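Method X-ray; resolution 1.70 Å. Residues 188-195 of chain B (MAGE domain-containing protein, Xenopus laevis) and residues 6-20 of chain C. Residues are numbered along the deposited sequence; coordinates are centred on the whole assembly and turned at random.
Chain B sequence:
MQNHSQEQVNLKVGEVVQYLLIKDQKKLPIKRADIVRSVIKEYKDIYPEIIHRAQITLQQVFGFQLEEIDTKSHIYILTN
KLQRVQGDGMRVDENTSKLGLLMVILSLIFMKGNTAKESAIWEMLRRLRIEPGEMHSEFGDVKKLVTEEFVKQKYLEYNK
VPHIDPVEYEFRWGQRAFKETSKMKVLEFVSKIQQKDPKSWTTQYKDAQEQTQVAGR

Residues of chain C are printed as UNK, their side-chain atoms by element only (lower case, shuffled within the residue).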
# COMPACT_ATOMS: atom_id res chain seq x y z
N GLU B 188 -25.04 -8.48 -6.44
CA GLU B 188 -25.41 -8.10 -5.08
C GLU B 188 -25.09 -6.64 -4.81
O GLU B 188 -25.85 -5.96 -4.11
CB GLU B 188 -24.70 -9.02 -4.08
CG GLU B 188 -25.30 -10.41 -4.07
CD GLU B 188 -24.51 -11.42 -3.25
OE1 GLU B 188 -23.47 -11.07 -2.65
OE2 GLU B 188 -24.96 -12.58 -3.20
N PHE B 189 -23.98 -6.13 -5.35
CA PHE B 189 -23.66 -4.72 -5.23
C PHE B 189 -24.68 -3.86 -5.96
O PHE B 189 -25.20 -2.89 -5.40
CB PHE B 189 -22.25 -4.47 -5.78
CG PHE B 189 -21.91 -3.02 -5.91
CD1 PHE B 189 -21.36 -2.32 -4.84
CD2 PHE B 189 -22.12 -2.34 -7.11
CE1 PHE B 189 -21.04 -0.98 -4.96
CE2 PHE B 189 -21.81 -1.00 -7.23
CZ PHE B 189 -21.27 -0.32 -6.15
N VAL B 190 -24.97 -4.20 -7.21
CA VAL B 190 -25.94 -3.44 -8.00
C VAL B 190 -27.29 -3.41 -7.28
O VAL B 190 -27.91 -2.35 -7.13
CB VAL B 190 -26.05 -4.03 -9.41
CG1 VAL B 190 -27.18 -3.35 -10.19
CG2 VAL B 190 -24.73 -3.87 -10.14
N SER B 191 -27.73 -4.57 -6.79
CA SER B 191 -28.99 -4.66 -6.07
C SER B 191 -28.99 -3.79 -4.82
O SER B 191 -29.97 -3.09 -4.55
CB SER B 191 -29.28 -6.12 -5.69
OG SER B 191 -29.31 -6.93 -6.84
N LYS B 192 -27.90 -3.82 -4.06
CA LYS B 192 -27.81 -2.99 -2.85
C LYS B 192 -27.91 -1.50 -3.18
O LYS B 192 -28.64 -0.75 -2.51
CB LYS B 192 -26.51 -3.29 -2.11
CG LYS B 192 -26.38 -2.55 -0.78
CD LYS B 192 -25.21 -3.09 0.03
CE LYS B 192 -25.13 -2.44 1.39
NZ LYS B 192 -24.04 -3.05 2.21
N ILE B 193 -27.17 -1.05 -4.19
CA ILE B 193 -27.21 0.36 -4.57
C ILE B 193 -28.63 0.79 -4.93
O ILE B 193 -29.07 1.89 -4.58
CB ILE B 193 -26.24 0.61 -5.74
CG1 ILE B 193 -24.80 0.45 -5.26
CG2 ILE B 193 -26.46 1.98 -6.35
CD1 ILE B 193 -24.40 1.45 -4.19
N GLN B 194 -29.37 -0.07 -5.62
CA GLN B 194 -30.69 0.30 -6.11
C GLN B 194 -31.82 -0.14 -5.18
O GLN B 194 -32.99 -0.05 -5.57
CB GLN B 194 -30.89 -0.26 -7.52
CG GLN B 194 -29.84 0.25 -8.50
CD GLN B 194 -30.39 0.42 -9.90
OE1 GLN B 194 -31.00 1.44 -10.22
NE2 GLN B 194 -30.18 -0.58 -10.74
N GLN B 195 -31.49 -0.58 -3.97
CA GLN B 195 -32.47 -0.96 -2.95
C GLN B 195 -33.39 -2.07 -3.44
O GLN B 195 -34.60 -2.07 -3.18
CB GLN B 195 -33.29 0.26 -2.49
CG GLN B 195 -32.43 1.38 -1.92
CD GLN B 195 -33.23 2.42 -1.16
OE1 GLN B 195 -33.09 3.62 -1.39
NE2 GLN B 195 -34.07 1.96 -0.24
N UNK C 6 -34.43 -5.99 -18.16
CA UNK C 6 -33.51 -5.01 -18.74
C UNK C 6 -32.95 -4.11 -17.65
O UNK C 6 -33.69 -3.66 -16.76
c UNK C 6 -34.22 -4.19 -19.83
c UNK C 6 -34.76 -5.12 -20.91
c UNK C 6 -33.28 -3.15 -20.43
N UNK C 7 -31.65 -3.82 -17.72
CA UNK C 7 -30.98 -2.96 -16.76
C UNK C 7 -31.05 -1.51 -17.21
O UNK C 7 -30.77 -1.21 -18.38
c UNK C 7 -29.52 -3.39 -16.59
c UNK C 7 -29.05 -2.54 -14.27
c UNK C 7 -26.90 -1.04 -15.15
c UNK C 7 -27.64 -1.79 -16.04
c UNK C 7 -28.31 -1.79 -13.36
c UNK C 7 -27.24 -1.04 -13.80
c UNK C 7 -28.73 -2.55 -15.62
N UNK C 8 -31.40 -0.61 -16.29
CA UNK C 8 -31.52 0.82 -16.57
C UNK C 8 -30.29 1.55 -16.03
O UNK C 8 -30.19 1.79 -14.82
c UNK C 8 -33.01 2.85 -16.19
o UNK C 8 -32.18 3.49 -16.88
o UNK C 8 -34.02 3.38 -15.70
c UNK C 8 -32.80 1.37 -15.93
N UNK C 9 -29.33 1.93 -16.89
CA UNK C 9 -28.13 2.62 -16.38
C UNK C 9 -28.40 4.01 -15.85
O UNK C 9 -27.57 4.52 -15.08
c UNK C 9 -27.21 2.68 -17.61
c UNK C 9 -29.22 1.60 -18.32
c UNK C 9 -27.74 1.65 -18.55
N UNK C 10 -29.50 4.65 -16.25
CA UNK C 10 -29.80 5.99 -15.77
C UNK C 10 -30.33 5.95 -14.34
O UNK C 10 -29.93 6.77 -13.51
o UNK C 10 -30.20 6.84 -18.00
c UNK C 10 -30.80 6.66 -16.71
c UNK C 10 -31.23 8.01 -16.15
N UNK C 11 -31.23 5.01 -14.06
CA UNK C 11 -31.63 4.76 -12.68
C UNK C 11 -30.43 4.38 -11.83
O UNK C 11 -30.32 4.79 -10.67
c UNK C 11 -32.68 3.65 -12.66
o UNK C 11 -33.09 3.38 -11.34
N UNK C 12 -29.50 3.61 -12.41
CA UNK C 12 -28.31 3.18 -11.69
C UNK C 12 -27.46 4.37 -11.26
O UNK C 12 -27.06 4.47 -10.10
c UNK C 12 -24.05 0.44 -10.71
c UNK C 12 -23.95 1.02 -11.97
c UNK C 12 -26.29 1.62 -11.90
c UNK C 12 -25.27 0.44 -10.06
c UNK C 12 -27.50 2.23 -12.57
c UNK C 12 -26.39 1.02 -10.65
c UNK C 12 -25.07 1.60 -12.56
N UNK C 13 -27.17 5.31 -12.18
CA UNK C 13 -26.33 6.42 -11.76
C UNK C 13 -27.05 7.33 -10.78
O UNK C 13 -26.42 7.91 -9.89
o UNK C 13 -26.93 7.65 -13.76
c UNK C 13 -25.82 7.25 -12.94
c UNK C 13 -24.80 6.47 -13.77
N UNK C 14 -28.37 7.46 -10.90
CA UNK C 14 -29.11 8.24 -9.91
C UNK C 14 -28.95 7.62 -8.52
O UNK C 14 -28.74 8.34 -7.53
c UNK C 14 -30.58 8.34 -10.29
N UNK C 15 -29.03 6.30 -8.42
CA UNK C 15 -28.91 5.64 -7.13
C UNK C 15 -27.47 5.67 -6.61
O UNK C 15 -27.26 5.76 -5.39
o UNK C 15 -31.63 5.11 -6.98
c UNK C 15 -30.94 4.15 -7.38
c UNK C 15 -29.43 4.21 -7.21
o UNK C 15 -31.45 3.14 -7.92
N UNK C 16 -26.48 5.62 -7.51
CA UNK C 16 -25.09 5.76 -7.08
C UNK C 16 -24.85 7.13 -6.47
O UNK C 16 -24.21 7.25 -5.41
c UNK C 16 -23.99 4.08 -8.75
c UNK C 16 -23.16 3.29 -7.76
c UNK C 16 -24.14 5.53 -8.26
c UNK C 16 -23.34 4.03 -10.15
N UNK C 17 -25.34 8.19 -7.12
CA UNK C 17 -25.13 9.54 -6.61
C UNK C 17 -25.75 9.71 -5.24
O UNK C 17 -25.17 10.36 -4.36
c UNK C 17 -24.92 10.67 -8.91
c UNK C 17 -23.56 11.32 -8.68
c UNK C 17 -25.72 11.45 -9.94
c UNK C 17 -25.68 10.57 -7.59
N UNK C 18 -26.95 9.14 -5.03
CA UNK C 18 -27.56 9.18 -3.71
C UNK C 18 -26.68 8.48 -2.68
O UNK C 18 -26.40 9.02 -1.60
c UNK C 18 -28.94 8.53 -3.75
o UNK C 18 -29.78 9.21 -4.65
N UNK C 19 -26.22 7.27 -3.01
CA UNK C 19 -25.36 6.53 -2.09
C UNK C 19 -24.08 7.30 -1.81
O UNK C 19 -23.55 7.27 -0.68
c UNK C 19 -22.93 2.49 -0.07
c UNK C 19 -22.93 4.13 -1.82
c UNK C 19 -25.00 3.42 -0.86
c UNK C 19 -25.06 5.15 -2.69
c UNK C 19 -24.31 2.56 -0.01
c UNK C 19 -22.24 3.27 -0.97
c UNK C 19 -24.31 4.22 -1.77
N UNK C 20 -23.57 8.02 -2.81
CA UNK C 20 -22.35 8.79 -2.66
C UNK C 20 -22.56 10.10 -1.90
O UNK C 20 -21.58 10.71 -1.47
s UNK C 20 -20.39 8.13 -6.25
c UNK C 20 -21.76 9.07 -4.04
c UNK C 20 -21.84 8.24 -7.25
c UNK C 20 -21.09 7.85 -4.63

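Position 6 carries three carbons, one bearing the other two; a fork at CB with no oxygen is valine, and Val6(C) stays out of reach of chain B. Position 7 has one carbon and then a six-carbon ring with no oxygen, hence Phe7(C); its CE1 lies 3.7 Å from Val190(B) CG1. Position 8 shows two carbons, the second carrying two oxygens, a short carboxylate: Asp8(C). At position 9 three carbons close onto the backbone N, which defines Pro9(C) and opens the helix.

Position 10 has one carbon bearing an oxygen and a carbon, so Thr10(C), pointing away from chain B. Its N donates to Asp8(C) OD1 at 3.0 Å, capping the helix. Position 11 is one carbon and one oxygen, Ser11(C); its N adds a weak second capping bond, 3.3 Å to the same Asp8(C) OD1. Position 12 repeats the carbon-plus-six-ring pattern without oxygen. It is Phe12(C), whose CE1 is 4.2 Å from both Val190(B) CG1 and Ile193(B) CG2, while its CZ meets the edge of the Phe189(B) ring, 4.4 Å from CE2.

Position 13, again a carbon with one oxygen and one carbon, is Thr13(C), turned away. The lone carbon at position 14 makes Ala14(C). Position 15 has two carbons and a terminal pair of oxygens, Asp15(C); CA to CB points toward chain B, and CB sits 3.5 Å from Ile193(B) O. Positions 16 and 17 each hold four carbons forked at the second, the leucine pattern. Leu16(C) places CD2 3.8 Å from Ile193(B) CG2; Leu17(C) is out of reach. Position 18, one carbon and one oxygen, is Ser18(C), without contact. Position 19 is a carbon and a six-carbon ring, Phe19(C), with Ile193(B) CD1 over one face. Position 20, an unbranched chain of two carbons, sulfur and carbon, is Met20(C), also out of reach.

The two helices cross at 73°, their axes approaching to 10.1 Å, and the stretches bury 499 Å² in total. Ile193(B) is the knob, set among Phe12(C), Asp15(C), Leu16(C) and Phe19(C); its CD1 stands 3.9 Å from the Phe19(C) ring centroid, 18° off the normal, a CH-pi contact. Phe189(B) and Val190(B) extend this apolar packing. Where the chain B helix gives way, Gln194(B) brings its side-chain amide near Ser11(C) and Asp15(C); the amide is probably turned over in the model, so its polar pairing stays open. The contact thus combines a well-defined apolar socket round Ile193(B) with the close approach of Gln194(B) to Ser11(C) and Asp15(C).

Chain C 6-20: VFDPTSFTADLLSFM
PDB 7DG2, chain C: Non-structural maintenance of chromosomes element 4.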